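Local coordinates for replicative DNA helicase (Mycobacterium tuberculosis, PDB 2R5U) that unwinds duplex DNA ahead of the replisome as a hexameric, ATP-driven 5'-3' helicase, here represented by its N-terminal domain, at the interface of chains A and B. Sequence-based numbering; all coordinates share one arbitrary frame. Chains: chain A/B, Replicative DNA helicase.

The interface of chains A and B. Residues chain A 139, 142-143, 162, 166; chain B 135, 139, 166.
A two-fold symmetric helical-hairpin interface joins chains A and B: the long helix (119-148 in A, 119-149 in B) and the shorter helix after it (155-167 in A, 156-167 in B) of one subunit pack on the same pair of the other, making a four-helix dimer contact within the hexameric ring. A:Ile166 and B:Ile166 meet across it, their side chains crossing at about a right angle with CG1 against CG1 at 3.3 Å, tight for two aliphatic carbons. CG1 of B:Ile166 lies beside its own backbone N (chi1 -57°), and the turn at chi2 (-78°) points CD1 at A:Val142, the two side chains facing tip to tip with CD1 3.7 Å from CG1 of the valine. That same A:Val142 CG1, anti to the backbone N (chi1 169°), also rests on the neighbouring long helix, 3.4 Å from the backbone O of B:Leu135 and 3.7 Å from CA of B:Gly139. The glycine has no side chain to hold the helices apart, and they come close enough for the backbone O of A:Gly139 to lie 3.4 Å from CA of B:Gly139. A:Val143 uses its CG2 branch on the same glycine, 3.6 Å from the backbone C. Farther along, the CD2 methyl of B:Leu135 presses on CB of A:Ala162 at 3.5 Å, again snug, and also touches A:Val142 CG1, bridging both helices of the opposing hairpin. The two-fold maps the isoleucine pair onto itself and repeats the other contacts with the subunits swapped. The glycines let the long helices approach closely while branched aliphatics interlock around them, and this packing pairs neighbouring N-terminal domains, supporting the hexameric ring of the helicase.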
# COMPACT_ATOMS: atom_id res chain seq x y z
N GLY A 139 29.65 -8.59 2.73
CA GLY A 139 30.21 -8.95 4.04
C GLY A 139 29.31 -8.51 5.17
O GLY A 139 29.06 -9.27 6.11
N VAL A 142 26.22 -10.75 5.07
CA VAL A 142 26.56 -12.03 5.72
C VAL A 142 26.47 -11.89 7.26
O VAL A 142 25.82 -12.71 7.91
CB VAL A 142 27.95 -12.56 5.25
CG1 VAL A 142 28.44 -13.74 6.10
CG2 VAL A 142 27.89 -12.97 3.76
N VAL A 143 27.10 -10.85 7.83
CA VAL A 143 26.96 -10.55 9.26
C VAL A 143 25.49 -10.50 9.69
O VAL A 143 25.12 -11.10 10.71
CB VAL A 143 27.69 -9.23 9.67
CG1 VAL A 143 27.27 -8.77 11.08
CG2 VAL A 143 29.20 -9.37 9.56
N ALA A 162 24.18 -16.90 2.57
CA ALA A 162 25.35 -16.07 2.84
C ALA A 162 26.49 -16.40 1.86
O ALA A 162 27.23 -15.50 1.45
CB ALA A 162 25.81 -16.22 4.27
N ILE A 166 28.40 -13.73 -1.28
CA ILE A 166 29.81 -13.53 -1.52
C ILE A 166 30.11 -13.96 -2.96
O ILE A 166 30.95 -13.35 -3.64
CB ILE A 166 30.67 -14.26 -0.44
CG1 ILE A 166 30.32 -13.71 0.95
CG2 ILE A 166 32.17 -14.12 -0.69
CD1 ILE A 166 30.72 -12.23 1.19
N LEU B 135 29.41 -17.26 10.65
CA LEU B 135 28.98 -16.27 9.64
C LEU B 135 29.29 -14.85 10.05
O LEU B 135 29.75 -14.05 9.24
CB LEU B 135 27.49 -16.39 9.30
CG LEU B 135 27.07 -17.50 8.33
CD1 LEU B 135 25.55 -17.51 8.21
CD2 LEU B 135 27.71 -17.32 6.95
N GLY B 139 31.81 -12.84 7.88
CA GLY B 139 31.27 -11.61 7.30
C GLY B 139 32.10 -10.41 7.72
O GLY B 139 32.48 -9.59 6.89
N ILE B 166 34.40 -17.41 3.49
CA ILE B 166 32.97 -17.73 3.52
C ILE B 166 32.68 -19.19 3.16
O ILE B 166 31.80 -19.81 3.75
CB ILE B 166 32.10 -16.76 2.66
CG1 ILE B 166 32.31 -15.30 3.11
CG2 ILE B 166 30.61 -17.12 2.73
CD1 ILE B 166 31.56 -14.90 4.40